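Side-chain contacts in tRNA-splicing ligase RtcB (Thermus thermophilus, PDB 2EPG), which probably joins RNA ends bearing a 2',3'-cyclic phosphate or 3'-phosphate to 5'-hydroxyl ends, using GTP and manganese: residues E176-R179 / S183-R186; K157-L160 / G165-V168; M58-L63 / Y80-G85. All blocks are in the same frame, centred on the assembly; numbering follows the deposited sequence.

Interaction 1: E176-R179 / S183-R186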
# COMPACT_ATOMS: atom_id res chain seq x y z
N GLU A 176 9.66 11.87 15.35
CA GLU A 176 8.50 12.25 14.56
C GLU A 176 8.11 11.28 13.43
O GLU A 176 7.05 11.41 12.84
CB GLU A 176 8.70 13.65 13.96
CG GLU A 176 9.85 13.73 12.94
CD GLU A 176 9.65 14.83 11.89
OE1 GLU A 176 9.42 16.00 12.27
OE2 GLU A 176 9.73 14.53 10.68
N ASP A 177 8.96 10.30 13.12
CA ASP A 177 8.65 9.38 12.02
C ASP A 177 7.25 8.78 12.06
O ASP A 177 6.56 8.73 11.05
CB ASP A 177 9.67 8.24 11.95
CG ASP A 177 11.02 8.70 11.45
OD1 ASP A 177 11.96 7.90 11.48
OD2 ASP A 177 11.14 9.86 11.01
N VAL A 178 6.85 8.33 13.25
CA VAL A 178 5.57 7.68 13.46
C VAL A 178 4.35 8.49 13.08
O VAL A 178 3.34 7.91 12.68
CB VAL A 178 5.45 7.23 14.95
CG1 VAL A 178 4.04 6.73 15.23
CG2 VAL A 178 6.46 6.12 15.23
N ARG A 179 4.43 9.81 13.23
CA ARG A 179 3.33 10.72 12.92
C ARG A 179 2.92 10.66 11.46
O ARG A 179 1.78 10.96 11.11
CB ARG A 179 3.72 12.18 13.21
CG ARG A 179 4.09 12.49 14.65
CD ARG A 179 3.08 13.47 15.26
NE ARG A 179 2.79 14.57 14.34
CZ ARG A 179 1.75 15.39 14.46
NH1 ARG A 179 1.55 16.35 13.58
NH2 ARG A 179 0.92 15.25 15.48
N SER A 183 -1.98 5.02 10.32
CA SER A 183 -2.29 4.39 11.62
C SER A 183 -1.09 4.41 12.55
O SER A 183 -0.97 3.55 13.41
CB SER A 183 -2.72 2.94 11.42
OG SER A 183 -3.97 2.87 10.76
N GLN A 184 -0.22 5.40 12.35
CA GLN A 184 1.00 5.53 13.14
C GLN A 184 1.84 4.25 13.10
O GLN A 184 2.59 3.96 14.04
CB GLN A 184 0.66 5.95 14.59
CG GLN A 184 0.13 7.40 14.69
CD GLN A 184 0.69 8.18 15.90
OE1 GLN A 184 0.39 7.86 17.06
NE2 GLN A 184 1.51 9.19 15.62
N GLY A 185 1.72 3.50 12.01
CA GLY A 185 2.49 2.28 11.84
C GLY A 185 2.11 1.16 12.79
O GLY A 185 2.93 0.31 13.10
N ARG A 186 0.85 1.14 13.25
CA ARG A 186 0.38 0.12 14.18
C ARG A 186 -1.08 -0.22 14.00
O ARG A 186 -1.94 0.63 14.24
CB ARG A 186 0.56 0.60 15.63
CG ARG A 186 0.07 -0.37 16.71
CD ARG A 186 0.23 0.25 18.11
NE ARG A 186 -0.11 -0.64 19.22
CZ ARG A 186 -1.34 -0.86 19.68
NH1 ARG A 186 -1.53 -1.69 20.70
NH2 ARG A 186 -2.38 -0.23 19.15

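Interaction 2: K157-L160 / G165-V168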
# COMPACT_ATOMS: atom_id res chain seq x y z
N LYS A 157 8.66 -10.12 18.55
CA LYS A 157 7.32 -10.47 19.00
C LYS A 157 6.64 -9.15 19.41
O LYS A 157 5.46 -8.91 19.13
CB LYS A 157 7.40 -11.39 20.22
CG LYS A 157 6.24 -12.34 20.40
CD LYS A 157 6.39 -13.59 19.53
CE LYS A 157 5.42 -14.68 19.98
NZ LYS A 157 5.50 -15.92 19.15
N GLU A 158 7.39 -8.32 20.11
CA GLU A 158 6.87 -7.02 20.53
C GLU A 158 6.67 -6.16 19.27
O GLU A 158 5.71 -5.40 19.18
CB GLU A 158 7.86 -6.36 21.49
CG GLU A 158 8.00 -7.14 22.78
CD GLU A 158 8.96 -6.49 23.76
OE1 GLU A 158 9.69 -5.57 23.34
OE2 GLU A 158 8.98 -6.92 24.93
N ILE A 159 7.55 -6.33 18.29
CA ILE A 159 7.44 -5.58 17.04
C ILE A 159 6.12 -5.90 16.35
O ILE A 159 5.44 -5.00 15.86
CB ILE A 159 8.65 -5.87 16.10
CG1 ILE A 159 9.89 -5.17 16.66
CG2 ILE A 159 8.39 -5.33 14.71
CD1 ILE A 159 11.14 -5.38 15.85
N LEU A 160 5.74 -7.17 16.34
CA LEU A 160 4.49 -7.55 15.69
C LEU A 160 3.27 -6.89 16.32
O LEU A 160 2.25 -6.70 15.66
CB LEU A 160 4.30 -9.07 15.70
CG LEU A 160 5.38 -9.93 15.04
CD1 LEU A 160 4.88 -11.38 14.98
CD2 LEU A 160 5.69 -9.43 13.66
N GLY A 165 6.65 2.09 15.64
CA GLY A 165 7.00 2.84 16.84
C GLY A 165 7.98 2.13 17.76
O GLY A 165 8.77 2.79 18.42
N TRP A 166 7.94 0.79 17.83
CA TRP A 166 8.86 0.03 18.69
C TRP A 166 10.29 0.36 18.29
O TRP A 166 11.13 0.64 19.14
CB TRP A 166 8.64 -1.48 18.55
CG TRP A 166 9.36 -2.34 19.59
CD1 TRP A 166 8.84 -2.82 20.76
CD2 TRP A 166 10.72 -2.82 19.54
NE1 TRP A 166 9.78 -3.57 21.43
CE2 TRP A 166 10.94 -3.58 20.70
CE3 TRP A 166 11.77 -2.68 18.61
CZ2 TRP A 166 12.17 -4.20 20.98
CZ3 TRP A 166 12.99 -3.30 18.88
CH2 TRP A 166 13.18 -4.05 20.06
N LEU A 167 10.55 0.31 16.98
CA LEU A 167 11.87 0.59 16.45
C LEU A 167 12.29 2.05 16.64
O LEU A 167 13.44 2.32 16.96
CB LEU A 167 11.91 0.26 14.96
CG LEU A 167 11.90 -1.22 14.56
CD1 LEU A 167 11.75 -1.34 13.04
CD2 LEU A 167 13.19 -1.88 15.02
N VAL A 168 11.37 2.98 16.44
CA VAL A 168 11.68 4.39 16.61
C VAL A 168 12.09 4.69 18.05
O VAL A 168 13.05 5.42 18.29
CB VAL A 168 10.47 5.28 16.26
CG1 VAL A 168 10.76 6.74 16.63
CG2 VAL A 168 10.17 5.15 14.78

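Interaction 3: M58-L63 / Y80-G85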
# COMPACT_ATOMS: atom_id res chain seq x y z
N MSE A 58 -17.58 -8.65 -9.56
CA MSE A 58 -18.97 -9.06 -9.36
C MSE A 58 -19.07 -10.19 -8.33
O MSE A 58 -20.02 -10.25 -7.56
CB MSE A 58 -19.58 -9.49 -10.70
CG MSE A 58 -19.91 -8.32 -11.61
SE MSE A 58 -20.16 -8.82 -13.48
CE MSE A 58 -21.98 -9.49 -13.33
N ASN A 59 -18.08 -11.08 -8.32
CA ASN A 59 -18.07 -12.19 -7.36
C ASN A 59 -17.93 -11.64 -5.94
O ASN A 59 -18.57 -12.11 -5.00
CB ASN A 59 -16.90 -13.14 -7.65
CG ASN A 59 -17.01 -13.83 -9.00
OD1 ASN A 59 -16.02 -14.34 -9.51
ND2 ASN A 59 -18.21 -13.88 -9.56
N VAL A 60 -17.08 -10.63 -5.78
CA VAL A 60 -16.87 -10.00 -4.48
C VAL A 60 -18.22 -9.54 -3.95
O VAL A 60 -18.53 -9.73 -2.78
CB VAL A 60 -15.91 -8.79 -4.62
CG1 VAL A 60 -15.85 -8.01 -3.30
CG2 VAL A 60 -14.51 -9.29 -5.02
N ALA A 61 -19.03 -8.95 -4.83
CA ALA A 61 -20.35 -8.45 -4.47
C ALA A 61 -21.35 -9.51 -4.01
O ALA A 61 -22.45 -9.17 -3.56
CB ALA A 61 -20.94 -7.66 -5.65
N THR A 62 -20.99 -10.79 -4.14
CA THR A 62 -21.88 -11.88 -3.70
C THR A 62 -21.63 -12.23 -2.22
O THR A 62 -22.42 -12.95 -1.62
CB THR A 62 -21.65 -13.18 -4.49
OG1 THR A 62 -20.33 -13.68 -4.21
CG2 THR A 62 -21.79 -12.95 -6.00
N LEU A 63 -20.56 -11.71 -1.64
CA LEU A 63 -20.22 -12.01 -0.24
C LEU A 63 -21.12 -11.37 0.82
O LEU A 63 -21.56 -10.23 0.67
CB LEU A 63 -18.75 -11.66 0.01
CG LEU A 63 -17.84 -12.54 -0.86
CD1 LEU A 63 -16.38 -12.11 -0.72
CD2 LEU A 63 -17.99 -13.99 -0.43
N TYR A 80 -6.29 -13.05 -7.01
CA TYR A 80 -6.71 -14.24 -6.28
C TYR A 80 -8.07 -13.98 -5.61
O TYR A 80 -8.14 -13.34 -4.56
CB TYR A 80 -5.67 -14.59 -5.22
CG TYR A 80 -5.90 -15.92 -4.53
CD1 TYR A 80 -5.58 -17.12 -5.17
CD2 TYR A 80 -6.47 -15.97 -3.26
CE1 TYR A 80 -5.81 -18.35 -4.55
CE2 TYR A 80 -6.72 -17.19 -2.63
CZ TYR A 80 -6.39 -18.38 -3.28
OH TYR A 80 -6.62 -19.59 -2.67
N GLY A 81 -9.14 -14.47 -6.21
CA GLY A 81 -10.47 -14.26 -5.65
C GLY A 81 -10.93 -12.84 -5.92
O GLY A 81 -11.74 -12.60 -6.82
N PHE A 82 -10.43 -11.89 -5.12
CA PHE A 82 -10.77 -10.48 -5.31
C PHE A 82 -9.87 -9.95 -6.41
O PHE A 82 -8.75 -10.45 -6.59
CB PHE A 82 -10.47 -9.66 -4.04
CG PHE A 82 -11.47 -9.84 -2.92
CD1 PHE A 82 -11.77 -11.11 -2.43
CD2 PHE A 82 -12.09 -8.74 -2.35
CE1 PHE A 82 -12.68 -11.26 -1.39
CE2 PHE A 82 -13.00 -8.89 -1.30
CZ PHE A 82 -13.29 -10.14 -0.82
N PRO A 83 -10.32 -8.94 -7.17
CA PRO A 83 -9.44 -8.42 -8.22
C PRO A 83 -8.39 -7.51 -7.60
O PRO A 83 -8.58 -6.97 -6.51
CB PRO A 83 -10.39 -7.65 -9.13
CG PRO A 83 -11.42 -7.13 -8.15
CD PRO A 83 -11.68 -8.37 -7.30
N ILE A 84 -7.26 -7.35 -8.28
CA ILE A 84 -6.23 -6.45 -7.79
C ILE A 84 -6.77 -5.08 -8.16
O ILE A 84 -7.29 -4.88 -9.26
CB ILE A 84 -4.88 -6.71 -8.48
CG1 ILE A 84 -4.42 -8.14 -8.13
CG2 ILE A 84 -3.85 -5.67 -8.01
CD1 ILE A 84 -3.14 -8.58 -8.80
N GLY A 85 -6.68 -4.14 -7.22
CA GLY A 85 -7.22 -2.81 -7.43
C GLY A 85 -8.60 -2.74 -6.77
O GLY A 85 -9.31 -1.75 -6.91

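Interaction 1: E176-R179 / S183-R186
V178 and Q184 make a local van der Waals contact at the protein surface, within the long loop between helices 164-169 and 197-203. Their side chains cross at about a right angle, with one methyl of the valine doing most of the touching. V178 CG1 stands opposite the backbone N (chi1 172°), which places it 3.3 Å from Q184 O and 3.5 Å from Q184 CB. The glutamine chain bends at chi2 (-139°), and its amide folds back alongside the same methyl, leaving Q184 NE2 3.6 Å from R179 CA. The backbones also meet, in a CA-H...O contact, Q184 CA lying 3.4 Å from V178 O with 154° at the hydrogen. Two tight turns of different handedness face each other: 177-179 belongs to a right-handed 3-10 segment, in which R179 N bonds E176 O, whereas S183, Q184 and G185 all have positive phi and form a turn close to type I', closed by R186 N to S183 O at 3.0 Å. Partners elsewhere in the chain tether both turns. D177 forms a salt bridge with R316 of helix 288-321, S183 OG is hydrogen-bonded to K343 NZ, and the guanidinium of R179 pairs with E373.

Interaction 2: K157-L160 / G165-V168
The polar part of this contact is a single hydrogen bond from the indole of W166 to the carboxylate of E158, with W166 NE1 and E158 OE1 2.8 Å apart. It is somewhat bent, 150° at the hydrogen, and the oxygen receives it on its anti side while sitting slightly tilted from the ring plane. The carboxylate is turned 63° from the indole, and the aliphatic root of the same side chain also reaches the ring, E158 CB lying 3.4 Å from W166 NE1. The bond satisfies the indole N-H of a buried tryptophan; the other carboxylate oxygen, OE2, has a long, weak ion pair with R154. W166 belongs to helix 164-169 and E158 to helix 153-162, consecutive helices separated by one residue, and the indole bridges the two through E158 and I159. Its CG lies anti to the backbone N (chi1 -169°), carrying the ring across to the preceding helix. The apolar contacts centre on I159, whose CG1 lies over one indole face, displaced toward the rim, 3.7 Å from W166 CE3. Beyond it, I159 CD1 meets L167 CD2 at 4.1 Å. Both aliphatic residues also touch A306 of helix 288-321, while R170 makes a cation-pi contact with W166.

Interaction 3: M58-L63 / Y80-G85
V60 lays its CG2 methyl over one face of the F82 ring, in a CH-pi contact 3.9 Å from CG2 to the ring centroid and 21° off the normal. The second methyl works nearer the rim, V60 CG1 coming within 3.6 Å of F82 CE2, so that both branches of the valine are used. With CG1 opposite the backbone N (chi1 172°), CG2 sits beside that nitrogen and can also touch the neighbouring proline: V60 CG2 and P83 CD are 3.7 Å apart. L63 points back against F82 and meets the far end of the ring obliquely, on the same side of its plane as V60, its CD1 3.7 Å from F82 CZ. V60 and L63 are brought to the same ring by a type I beta turn, V60 to L63, by which the chain leaves helix 52-60 and which is closed by the bond from L63 N to V60 O at 3.1 Å. Residues 80-85 lie in the loop between strands 76-77 and 86-90, and the contact therefore packs the turn that leads out of helix 52-60 against the loop leading into strand 86-90. A88 of that strand touches both V60 and F82, and F90 touches L63, extending the buried apolar cluster. Were F82 replaced by an alanine, the face under V60 CG2 would be lost, and the valine and L63 CD1 would probably be left without their aromatic partner. The loop is also held through its backbone, since K357 NZ is hydrogen-bonded to the carbonyl oxygens of Y80 and F82. The side chain of N340, predicted to bind GMP, is about 9 Å from that of F82, so the cluster lies close to the probable nucleotide site.

How the interactions relate
Read from the N terminus, interaction 3 comes first, closing a loop from helix 52-60 through strands 70-73 and 76-77 to the approach to strand 86-90. Interaction 2 follows much later and closes the short bend between helices 153-162 and 164-169. Interaction 1 then draws together two turns of the loop that leads on to helix 197-203. The three are in series, so none nests within or crosses another. Interactions 1 and 2 adjoin, V178 CG2 packing 3.7 Å from G165 CA, and both lie against helix 288-321, through R316 for D177 and A306 for I159 and L167. Interaction 3 lies on the other side of the chain's centre from interaction 1.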